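Local coordinates for protein diheme cytochrome c (Shewanella baltica, PDB 3U99) that binds two covalently attached c-type hemes, each iron held by two histidines, and probably carries electrons, at residues A[94-97]-A[98-102]; A[103-106]-A[107-110]; A[126-130]-A[131-135]; A[138-141]-A[142-145]. All coordinates share one frame; numbering follows the deposited sequence. Where two conformers were deposited one is given.

Contact 1: A[94-97]-A[98-102]; sequences QAFF and IRKHD. With HEC (heme c), chain B.
F97 and H101 stack one turn apart on helix 95-101, and this pair is the tight part of the contact. Their rings lie in an offset stack, centroids 3.9 Å apart and planes 14° apart. F97 has CG anti to the backbone N (chi1 176°), which carries its ring over the imidazole. The carbonyl F97 O accepts a hydrogen bond from H101 ND1 at 2.8 Å, almost in the imidazole plane. Its far nitrogen, H101 NE2, binds the heme iron at 2.0 Å. The imidazole is thus fixed in rotation by metal, carbonyl and stack, and the bond to ND1 probably makes it a stronger electron donor to the iron. With F97 cut back to an alanine, one face of the imidazole would probably lose its stacking partner, and a gap is likely to open beside heme C3B. The other flank is looser. K100 CD only grazes the edge of the F96 ring, at 4.1 Å from CD1, and I98 and R99 face solvent. Backbone bonds from I98 N to Q94 O and from R99 N to A95 O hold this turn. F118 packs edge-to-face on both stacked rings, and H125, the second iron ligand, follows in the long loop before strand 139-140.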
# COMPACT_ATOMS: atom_id res chain seq x y z
N GLN A 94 -5.64 -9.30 -1.07
CA GLN A 94 -5.48 -9.97 -2.35
C GLN A 94 -4.76 -11.31 -2.16
O GLN A 94 -3.87 -11.50 -1.37
CB GLN A 94 -4.76 -9.05 -3.32
CG GLN A 94 -5.31 -7.63 -3.46
CD GLN A 94 -6.78 -7.62 -3.76
OE1 GLN A 94 -7.69 -7.11 -3.06
NE2 GLN A 94 -7.07 -8.29 -4.84
N ALA A 95 -5.15 -12.22 -3.02
CA ALA A 95 -4.61 -13.57 -2.96
C ALA A 95 -3.10 -13.56 -3.18
O ALA A 95 -2.41 -14.33 -2.52
CB ALA A 95 -5.25 -14.44 -4.00
N PHE A 96 -2.55 -12.71 -4.03
CA PHE A 96 -1.09 -12.74 -4.24
C PHE A 96 -0.36 -12.33 -2.93
O PHE A 96 0.67 -12.86 -2.60
CB PHE A 96 -0.63 -11.83 -5.41
CG PHE A 96 -0.44 -10.33 -5.01
CD1 PHE A 96 0.76 -9.85 -4.55
CD2 PHE A 96 -1.49 -9.42 -5.12
CE1 PHE A 96 0.90 -8.46 -4.22
CE2 PHE A 96 -1.34 -8.05 -4.74
CZ PHE A 96 -0.16 -7.61 -4.28
N PHE A 97 -0.98 -11.42 -2.22
CA PHE A 97 -0.35 -10.89 -1.03
C PHE A 97 -0.40 -11.99 0.03
O PHE A 97 0.56 -12.26 0.68
CB PHE A 97 -1.13 -9.68 -0.49
CG PHE A 97 -0.55 -9.19 0.77
CD1 PHE A 97 0.52 -8.30 0.72
CD2 PHE A 97 -0.95 -9.68 1.98
CE1 PHE A 97 1.12 -7.92 1.89
CE2 PHE A 97 -0.31 -9.30 3.15
CZ PHE A 97 0.73 -8.42 3.09
N ILE A 98 -1.60 -12.59 0.23
CA ILE A 98 -1.78 -13.58 1.29
C ILE A 98 -0.82 -14.71 1.03
O ILE A 98 -0.17 -15.23 1.94
CB ILE A 98 -3.27 -13.99 1.34
CG1 ILE A 98 -4.15 -12.83 1.74
CG2 ILE A 98 -3.45 -15.19 2.30
CD1 ILE A 98 -5.61 -13.05 1.49
N ARG A 99 -0.52 -15.29 -0.09
CA ARG A 99 0.28 -16.26 -0.50
C ARG A 99 1.76 -15.96 -0.17
O ARG A 99 2.46 -16.82 0.29
CB ARG A 99 0.12 -16.57 -1.99
CG ARG A 99 0.98 -17.68 -2.51
CD ARG A 99 0.56 -17.94 -3.99
NE ARG A 99 0.87 -16.73 -4.74
CZ ARG A 99 0.00 -15.80 -5.21
NH1 ARG A 99 -1.31 -15.90 -5.13
NH2 ARG A 99 0.45 -14.70 -5.81
N LYS A 100 2.11 -14.71 -0.47
CA LYS A 100 3.49 -14.32 -0.25
C LYS A 100 3.79 -14.19 1.24
O LYS A 100 4.98 -14.30 1.59
CB LYS A 100 3.83 -13.03 -1.04
CG LYS A 100 3.90 -13.35 -2.54
CD LYS A 100 3.95 -12.12 -3.34
CE LYS A 100 4.00 -12.36 -4.86
NZ LYS A 100 5.01 -13.41 -5.20
N HIS A 101 2.81 -13.98 2.07
CA HIS A 101 3.06 -13.68 3.50
C HIS A 101 2.58 -14.79 4.43
O HIS A 101 2.62 -14.63 5.66
CB HIS A 101 2.38 -12.35 3.84
CG HIS A 101 3.07 -11.24 3.13
ND1 HIS A 101 2.78 -10.91 1.85
CD2 HIS A 101 4.09 -10.39 3.49
CE1 HIS A 101 3.58 -9.92 1.44
NE2 HIS A 101 4.40 -9.57 2.42
N ASP A 102 2.13 -15.92 3.89
CA ASP A 102 1.49 -16.92 4.73
C ASP A 102 2.44 -17.74 5.60
O ASP A 102 1.89 -18.55 6.37
CB ASP A 102 0.56 -17.78 3.84
CG ASP A 102 1.24 -18.71 2.89
OD1 ASP A 102 2.50 -18.86 2.83
OD2 ASP A 102 0.46 -19.42 2.16
FE HEC B . 5.91 -8.31 2.31
CHA HEC B . 7.61 -10.84 0.84
CHB HEC B . 4.83 -7.25 -0.71
CHC HEC B . 3.96 -5.94 3.88
CHD HEC B . 7.26 -9.18 5.29
NA HEC B . 6.21 -8.88 0.42
C1A HEC B . 6.93 -9.95 -0.02
C2A HEC B . 6.95 -10.03 -1.45
C3A HEC B . 6.17 -9.02 -1.89
C4A HEC B . 5.69 -8.30 -0.71
CMA HEC B . 5.84 -8.62 -3.32
CAA HEC B . 7.72 -11.01 -2.28
CBA HEC B . 9.19 -10.61 -2.25
CGA HEC B . 10.16 -11.52 -2.99
O1A HEC B . 9.64 -12.29 -3.86
O2A HEC B . 11.39 -11.42 -2.94
NB HEC B . 4.63 -6.88 1.67
C1B HEC B . 4.29 -6.60 0.35
C2B HEC B . 3.38 -5.52 0.36
C3B HEC B . 3.12 -5.20 1.63
C4B HEC B . 3.93 -6.02 2.47
CMB HEC B . 2.84 -4.92 -0.96
CAB HEC B . 2.27 -4.06 2.22
CBB HEC B . 0.79 -4.05 1.62
NC HEC B . 5.64 -7.70 4.22
C1C HEC B . 4.83 -6.72 4.64
C2C HEC B . 4.97 -6.46 6.02
C3C HEC B . 5.95 -7.37 6.41
C4C HEC B . 6.36 -8.11 5.29
CMC HEC B . 4.31 -5.37 6.82
CAC HEC B . 6.59 -7.48 7.78
CBC HEC B . 5.65 -7.91 8.91
ND HEC B . 7.16 -9.75 2.95
C1D HEC B . 7.58 -9.92 4.23
C2D HEC B . 8.42 -11.08 4.30
C3D HEC B . 8.47 -11.64 3.07
C4D HEC B . 7.68 -10.73 2.21
CMD HEC B . 9.06 -11.60 5.57
CAD HEC B . 9.23 -12.89 2.68
CBD HEC B . 8.33 -14.11 3.09
CGD HEC B . 9.06 -15.45 3.10
O1D HEC B . 9.76 -15.42 1.91
O2D HEC B . 8.31 -16.45 3.53

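Contact 2: A[103-106]-A[107-110]; sequences EIPR and RMVQ. With HEC (heme c), chain B.
I104 and V109 meet through their methyl branches, CG2 to CG2 at 3.7 Å, with the side chains crossing at about a right angle. Each also puts a methyl against the heme. I104 CD1 sits over the porphyrin face at ring D, on the H101 side, 3.5 Å from heme C2D. V109 CG2 meets a side-chain carbon of the heme, CBC, at 3.6 Å. The two methyls thus bear on different parts of the heme, one on its face and one on a substituent. A second fit lies on the outer side. M108 runs extended beyond CG and crosses the P105 ring at a slant. P105 CG and CD bear on the SD-CE end of the methionine, with CE 3.6 Å from CG. The backbone turn is tight. M108 N bonds to P105 O, and V109 N bonds to R106 O at 3.1 Å. One water lies 3.0 Å from both I104 O and Q110 OE1 and may donate to either, with other acceptors competing for its protons. This short 3-10 turn lies in the loop between helix 95-101 and strand 139-140. F118 packs on I104 and V109, while F143 of the hairpin and W146 cover M108.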
# COMPACT_ATOMS: atom_id res chain seq x y z
N GLU A 103 3.74 -17.60 5.53
CA GLU A 103 4.64 -18.28 6.46
C GLU A 103 5.07 -17.35 7.59
O GLU A 103 5.85 -17.75 8.47
CB GLU A 103 5.83 -18.82 5.68
CG GLU A 103 5.50 -19.89 4.64
CD GLU A 103 5.02 -21.18 5.24
OE1 GLU A 103 5.07 -21.48 6.48
OE2 GLU A 103 4.55 -22.02 4.42
N ILE A 104 4.60 -16.11 7.61
CA ILE A 104 5.06 -15.14 8.62
C ILE A 104 4.12 -15.23 9.81
O ILE A 104 2.92 -14.99 9.66
CB ILE A 104 5.08 -13.73 8.03
CG1 ILE A 104 5.90 -13.65 6.75
CG2 ILE A 104 5.54 -12.76 9.12
CD1 ILE A 104 5.69 -12.31 6.05
N PRO A 105 4.62 -15.59 10.97
CA PRO A 105 3.72 -15.77 12.12
C PRO A 105 3.23 -14.50 12.80
O PRO A 105 3.81 -13.45 12.70
CB PRO A 105 4.62 -16.52 13.09
CG PRO A 105 6.01 -16.08 12.78
CD PRO A 105 6.02 -15.86 11.29
N ARG A 106 2.14 -14.68 13.53
CA ARG A 106 1.48 -13.53 14.11
C ARG A 106 2.37 -12.84 15.13
O ARG A 106 2.25 -11.64 15.38
CB ARG A 106 0.16 -13.97 14.78
CG ARG A 106 -0.83 -14.55 13.91
CD ARG A 106 -2.06 -14.89 14.77
NE ARG A 106 -2.69 -13.71 15.37
CZ ARG A 106 -3.15 -12.90 16.29
NH1 ARG A 106 -2.94 -13.17 17.58
NH2 ARG A 106 -3.84 -11.80 15.96
N ARG A 107 3.26 -13.42 15.82
CA ARG A 107 4.20 -12.81 16.76
C ARG A 107 5.02 -11.70 16.11
O ARG A 107 5.52 -10.86 16.77
CB ARG A 107 5.14 -13.90 17.41
CG ARG A 107 6.35 -14.35 16.61
CD ARG A 107 7.36 -15.09 17.56
NE ARG A 107 6.72 -16.27 18.12
CZ ARG A 107 6.26 -16.41 19.37
NH1 ARG A 107 5.65 -17.56 19.65
NH2 ARG A 107 6.46 -15.51 20.32
N MET A 108 5.20 -11.87 14.78
CA MET A 108 6.02 -10.87 14.10
C MET A 108 5.19 -9.74 13.51
O MET A 108 5.78 -8.77 13.01
CB MET A 108 6.80 -11.51 12.95
CG MET A 108 7.83 -12.51 13.44
SD MET A 108 8.75 -13.25 12.11
CE MET A 108 9.36 -14.71 12.95
N VAL A 109 3.95 -9.76 13.51
CA VAL A 109 2.98 -8.89 12.84
C VAL A 109 1.93 -8.43 13.86
O VAL A 109 2.16 -7.41 14.53
CB VAL A 109 2.39 -9.58 11.60
CG1 VAL A 109 1.51 -8.61 10.81
CG2 VAL A 109 3.54 -10.14 10.72
N GLN A 110 0.78 -9.10 13.92
CA GLN A 110 -0.29 -8.61 14.76
C GLN A 110 0.10 -8.49 16.21
O GLN A 110 -0.38 -7.61 16.92
CB GLN A 110 -1.49 -9.56 14.59
CG GLN A 110 -2.02 -9.51 13.16
CD GLN A 110 -1.43 -10.49 12.18
OE1 GLN A 110 -0.47 -11.20 12.30
NE2 GLN A 110 -2.08 -10.59 10.99
FE HEC B . 5.91 -8.31 2.31
CHA HEC B . 7.61 -10.84 0.84
CHB HEC B . 4.83 -7.25 -0.71
CHC HEC B . 3.96 -5.94 3.88
CHD HEC B . 7.26 -9.18 5.29
NA HEC B . 6.21 -8.88 0.42
C1A HEC B . 6.93 -9.95 -0.02
C2A HEC B . 6.95 -10.03 -1.45
C3A HEC B . 6.17 -9.02 -1.89
C4A HEC B . 5.69 -8.30 -0.71
CMA HEC B . 5.84 -8.62 -3.32
CAA HEC B . 7.72 -11.01 -2.28
CBA HEC B . 9.19 -10.61 -2.25
CGA HEC B . 10.16 -11.52 -2.99
O1A HEC B . 9.64 -12.29 -3.86
O2A HEC B . 11.39 -11.42 -2.94
NB HEC B . 4.63 -6.88 1.67
C1B HEC B . 4.29 -6.60 0.35
C2B HEC B . 3.38 -5.52 0.36
C3B HEC B . 3.12 -5.20 1.63
C4B HEC B . 3.93 -6.02 2.47
CMB HEC B . 2.84 -4.92 -0.96
CAB HEC B . 2.27 -4.06 2.22
CBB HEC B . 0.79 -4.05 1.62
NC HEC B . 5.64 -7.70 4.22
C1C HEC B . 4.83 -6.72 4.64
C2C HEC B . 4.97 -6.46 6.02
C3C HEC B . 5.95 -7.37 6.41
C4C HEC B . 6.36 -8.11 5.29
CMC HEC B . 4.31 -5.37 6.82
CAC HEC B . 6.59 -7.48 7.78
CBC HEC B . 5.65 -7.91 8.91
ND HEC B . 7.16 -9.75 2.95
C1D HEC B . 7.58 -9.92 4.23
C2D HEC B . 8.42 -11.08 4.30
C3D HEC B . 8.47 -11.64 3.07
C4D HEC B . 7.68 -10.73 2.21
CMD HEC B . 9.06 -11.60 5.57
CAD HEC B . 9.23 -12.89 2.68
CBD HEC B . 8.33 -14.11 3.09
CGD HEC B . 9.06 -15.45 3.10
O1D HEC B . 9.76 -15.42 1.91
O2D HEC B . 8.31 -16.45 3.53
O HOH W 1 0.54 -13.48 10.66

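Contact 3: A[126-130]-A[131-135]; sequences NLAEK and GIFDE. With HEC (heme c), chain B.
A128 and F133 make the buried apolar touch of this turn, with A128 CB 3.5 Å from F133 CE1. L127 and I132 lie side by side and point the same way, their CB atoms 4.0 Å apart. Backbone hydrogen bonds close the turn. L127 O takes I132 N at 3.1 Å and K130 N as well, the two donors coming from opposite faces of its plane. G131 N bonds to A128 O at 2.9 Å. G131 has a positive phi of 78°, and a side chain there would jam against K130 O. A water joins the two segments too. It accepts from L127 N and donates to I132 O at 2.7 Å. E129 OE2 is held outside the turn, by a hydrogen bond from A25 N. One aromatic pair reaches beyond the turn, the F133 ring meeting H125 edge-to-face. The heme contacts come last. F133 has CG anti to its own carbonyl carbon (chi1 -62°), which brings CD1 over the porphyrin face at heme CHB, 3.4 Å away, on the H125 side. E135 N donates a nearly straight bond to heme propionate O2A at 2.6 Å, with an N-H...O angle of 167°. The segment directly follows the Cys-X-X-Cys-His heme attachment motif of c-type cytochromes, C121 to H125, and forms one wall of that heme pocket.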
# COMPACT_ATOMS: atom_id res chain seq x y z
N ASN A 126 11.82 -1.65 3.55
CA ASN A 126 12.14 -0.22 3.75
C ASN A 126 11.92 0.65 2.48
O ASN A 126 11.58 1.80 2.62
CB ASN A 126 13.42 -0.10 4.56
CG ASN A 126 13.32 -0.61 5.90
OD1 ASN A 126 14.26 -1.26 6.34
ND2 ASN A 126 12.23 -0.28 6.71
N LEU A 127 12.11 0.06 1.31
CA LEU A 127 11.98 0.77 0.04
C LEU A 127 10.74 0.41 -0.73
O LEU A 127 10.66 0.51 -1.97
CB LEU A 127 13.26 0.53 -0.76
CG LEU A 127 14.55 1.15 -0.13
CD1 LEU A 127 15.72 0.94 -1.07
CD2 LEU A 127 14.37 2.58 0.29
N ALA A 128 9.70 0.03 0.01
CA ALA A 128 8.39 -0.29 -0.57
C ALA A 128 7.87 0.84 -1.48
O ALA A 128 7.23 0.56 -2.48
CB ALA A 128 7.36 -0.63 0.49
N GLU A 129 8.09 2.09 -1.10
CA GLU A 129 7.55 3.17 -1.89
C GLU A 129 8.23 3.25 -3.26
O GLU A 129 7.60 3.83 -4.15
CB GLU A 129 7.75 4.52 -1.21
CG GLU A 129 6.68 4.87 -0.22
CD GLU A 129 6.58 6.33 0.14
OE1 GLU A 129 7.56 7.09 0.03
OE2 GLU A 129 5.52 6.79 0.58
N LYS A 130 9.40 2.73 -3.44
CA LYS A 130 10.15 2.62 -4.70
C LYS A 130 9.85 1.29 -5.38
O LYS A 130 10.49 0.93 -6.38
CB LYS A 130 11.69 2.65 -4.45
CG LYS A 130 12.68 3.09 -5.45
CD LYS A 130 14.16 3.03 -5.09
CE LYS A 130 14.53 3.75 -3.83
NZ LYS A 130 15.61 4.75 -3.98
N GLY A 131 8.85 0.54 -4.84
CA GLY A 131 8.53 -0.72 -5.45
C GLY A 131 9.45 -1.85 -5.14
O GLY A 131 9.36 -2.88 -5.82
N ILE A 132 10.31 -1.74 -4.12
CA ILE A 132 11.24 -2.81 -3.82
C ILE A 132 10.71 -3.61 -2.62
O ILE A 132 10.65 -3.12 -1.49
CB ILE A 132 12.63 -2.23 -3.54
CG1 ILE A 132 13.21 -1.55 -4.76
CG2 ILE A 132 13.57 -3.33 -3.10
CD1 ILE A 132 14.51 -0.78 -4.51
N PHE A 133 10.29 -4.84 -2.94
CA PHE A 133 9.77 -5.75 -1.92
C PHE A 133 10.59 -7.00 -1.76
O PHE A 133 10.17 -7.92 -1.05
CB PHE A 133 8.30 -6.12 -2.26
CG PHE A 133 7.36 -4.94 -2.27
CD1 PHE A 133 6.81 -4.47 -1.09
CD2 PHE A 133 7.02 -4.26 -3.41
CE1 PHE A 133 5.96 -3.37 -1.08
CE2 PHE A 133 6.19 -3.16 -3.39
CZ PHE A 133 5.64 -2.69 -2.24
N ASP A 134 11.73 -7.09 -2.35
CA ASP A 134 12.51 -8.31 -2.39
C ASP A 134 12.75 -8.91 -1.01
O ASP A 134 13.16 -8.25 -0.06
CB ASP A 134 13.84 -8.02 -3.05
CG ASP A 134 13.67 -7.56 -4.51
OD1 ASP A 134 14.10 -8.26 -5.47
OD2 ASP A 134 13.16 -6.43 -4.71
N GLU A 135 12.52 -10.21 -0.91
CA GLU A 135 12.68 -10.97 0.32
C GLU A 135 14.06 -10.80 0.91
O GLU A 135 14.21 -10.79 2.14
CB GLU A 135 12.37 -12.46 0.16
CG GLU A 135 13.09 -13.01 -1.04
CD GLU A 135 13.94 -14.21 -0.72
OE1 GLU A 135 13.17 -15.20 -0.52
OE2 GLU A 135 15.19 -14.14 -0.70
FE HEC B . 5.91 -8.31 2.31
CHA HEC B . 7.61 -10.84 0.84
CHB HEC B . 4.83 -7.25 -0.71
CHC HEC B . 3.96 -5.94 3.88
CHD HEC B . 7.26 -9.18 5.29
NA HEC B . 6.21 -8.88 0.42
C1A HEC B . 6.93 -9.95 -0.02
C2A HEC B . 6.95 -10.03 -1.45
C3A HEC B . 6.17 -9.02 -1.89
C4A HEC B . 5.69 -8.30 -0.71
CMA HEC B . 5.84 -8.62 -3.32
CAA HEC B . 7.72 -11.01 -2.28
CBA HEC B . 9.19 -10.61 -2.25
CGA HEC B . 10.16 -11.52 -2.99
O1A HEC B . 9.64 -12.29 -3.86
O2A HEC B . 11.39 -11.42 -2.94
NB HEC B . 4.63 -6.88 1.67
C1B HEC B . 4.29 -6.60 0.35
C2B HEC B . 3.38 -5.52 0.36
C3B HEC B . 3.12 -5.20 1.63
C4B HEC B . 3.93 -6.02 2.47
CMB HEC B . 2.84 -4.92 -0.96
CAB HEC B . 2.27 -4.06 2.22
CBB HEC B . 0.79 -4.05 1.62
NC HEC B . 5.64 -7.70 4.22
C1C HEC B . 4.83 -6.72 4.64
C2C HEC B . 4.97 -6.46 6.02
C3C HEC B . 5.95 -7.37 6.41
C4C HEC B . 6.36 -8.11 5.29
CMC HEC B . 4.31 -5.37 6.82
CAC HEC B . 6.59 -7.48 7.78
CBC HEC B . 5.65 -7.91 8.91
ND HEC B . 7.16 -9.75 2.95
C1D HEC B . 7.58 -9.92 4.23
C2D HEC B . 8.42 -11.08 4.30
C3D HEC B . 8.47 -11.64 3.07
C4D HEC B . 7.68 -10.73 2.21
CMD HEC B . 9.06 -11.60 5.57
CAD HEC B . 9.23 -12.89 2.68
CBD HEC B . 8.33 -14.11 3.09
CGD HEC B . 9.06 -15.45 3.10
O1D HEC B . 9.76 -15.42 1.91
O2D HEC B . 8.31 -16.45 3.53
O HOH W 2 12.42 -2.75 0.54

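Contact 4: A[138-141]-A[142-145]; sequences VNIP and GFGR
N139 and I140 pair with R145 and G144 in a small antiparallel beta hairpin carrying a classic beta bulge. In the bulge, F143 and G144 both face I140. Hydrogen bonds come first. I140 O accepts from F143 N and from G144 N, both at 2.9 Å. The G144 donor lies in the carbonyl plane, while the F143 donor is tilted from it. I140 N returns a bond to G144 O at 3.0 Å. Two CA-H...O contacts add to the pairing, from R145 CA to V138 O at 3.4 Å and from N139 CA to G144 O. Positive phi angles at G142 and G144 suit residues without a side chain. Apolar contact is slight, I140 CG2 lying 4.0 Å from F143 CD2. V138 turns to H125 and the heme, while F143 packs on M108. The third kind is side-chain amide against backbone. N139 has CG anti to its backbone N (chi1 -171°), which swings the amide across to the opposite strand. With a glycine here, the peptide of G144 would probably lose the amide that lies against it, and a gap is likely to open beside R145 CG. The amide packs there without a hydrogen bond to G144, N139 ND2 resting 3.2 Å from G144 C.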
# COMPACT_ATOMS: atom_id res chain seq x y z
N VAL A 138 14.16 -7.64 3.18
CA VAL A 138 13.17 -7.47 4.23
C VAL A 138 13.84 -7.51 5.61
O VAL A 138 14.70 -8.34 5.84
CB VAL A 138 12.15 -8.66 4.27
CG1 VAL A 138 11.29 -8.70 5.54
CG2 VAL A 138 11.29 -8.47 3.07
N ASN A 139 13.45 -6.62 6.48
CA ASN A 139 13.92 -6.55 7.87
C ASN A 139 12.72 -6.19 8.71
O ASN A 139 12.25 -5.04 8.61
CB ASN A 139 15.09 -5.52 7.99
CG ASN A 139 15.78 -5.52 9.33
OD1 ASN A 139 17.01 -5.21 9.50
ND2 ASN A 139 15.07 -5.77 10.36
N ILE A 140 12.31 -7.13 9.56
CA ILE A 140 11.12 -7.00 10.39
C ILE A 140 11.49 -6.36 11.72
O ILE A 140 12.33 -6.89 12.44
CB ILE A 140 10.47 -8.36 10.63
CG1 ILE A 140 10.08 -8.97 9.30
CG2 ILE A 140 9.31 -8.18 11.59
CD1 ILE A 140 9.21 -10.20 9.46
N PRO A 141 10.95 -5.19 12.03
CA PRO A 141 11.34 -4.50 13.26
C PRO A 141 11.09 -5.41 14.46
O PRO A 141 10.06 -6.00 14.61
CB PRO A 141 10.42 -3.29 13.33
CG PRO A 141 9.94 -3.07 11.94
CD PRO A 141 10.02 -4.40 11.23
N GLY A 142 12.14 -5.46 15.29
CA GLY A 142 12.19 -6.28 16.44
C GLY A 142 12.67 -7.68 16.21
O GLY A 142 12.92 -8.36 17.21
N PHE A 143 12.82 -8.14 14.98
CA PHE A 143 13.21 -9.48 14.61
C PHE A 143 14.41 -9.55 13.70
O PHE A 143 15.12 -10.57 13.71
CB PHE A 143 12.05 -10.21 13.94
CG PHE A 143 10.94 -10.55 14.97
CD1 PHE A 143 10.88 -11.78 15.58
CD2 PHE A 143 9.99 -9.61 15.31
CE1 PHE A 143 9.89 -12.05 16.51
CE2 PHE A 143 9.00 -9.87 16.25
CZ PHE A 143 8.95 -11.09 16.88
N GLY A 144 14.70 -8.54 12.91
CA GLY A 144 15.85 -8.52 12.03
C GLY A 144 15.54 -8.94 10.63
O GLY A 144 14.40 -9.16 10.18
N ARG A 145 16.63 -9.06 9.86
CA ARG A 145 16.55 -9.51 8.48
C ARG A 145 15.87 -10.85 8.41
O ARG A 145 16.09 -11.72 9.24
CB ARG A 145 17.97 -9.63 7.92
CG ARG A 145 18.52 -8.34 7.41
CD ARG A 145 18.13 -8.22 5.96
NE ARG A 145 18.85 -7.15 5.27
CZ ARG A 145 20.06 -7.28 4.72
NH1 ARG A 145 20.60 -6.25 4.11
NH2 ARG A 145 20.73 -8.41 4.81

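All four contacts are local: a helix turn, two loop turns and a hairpin. Each has both buried and exposed residues. Contacts 1, 2 and 3 touch the same heme c. Contact 1 supplies an iron ligand from a helix, contact 2 apolar methyls from the loop ends beside a 3-10 turn, and contact 3 a ring and a backbone N-H to a propionate. Contact 3 lies nearest the centre of the chain, about 11 Å between centres. Contact 4 lies farthest, about 19 Å, and reaches the heme through V138. Aromatic stacking marks contact 1; backbone bonding dominates contact 4. Contacts 2 and 4 touch directly, M108 CG lying 3.7 Å from F143 CE1.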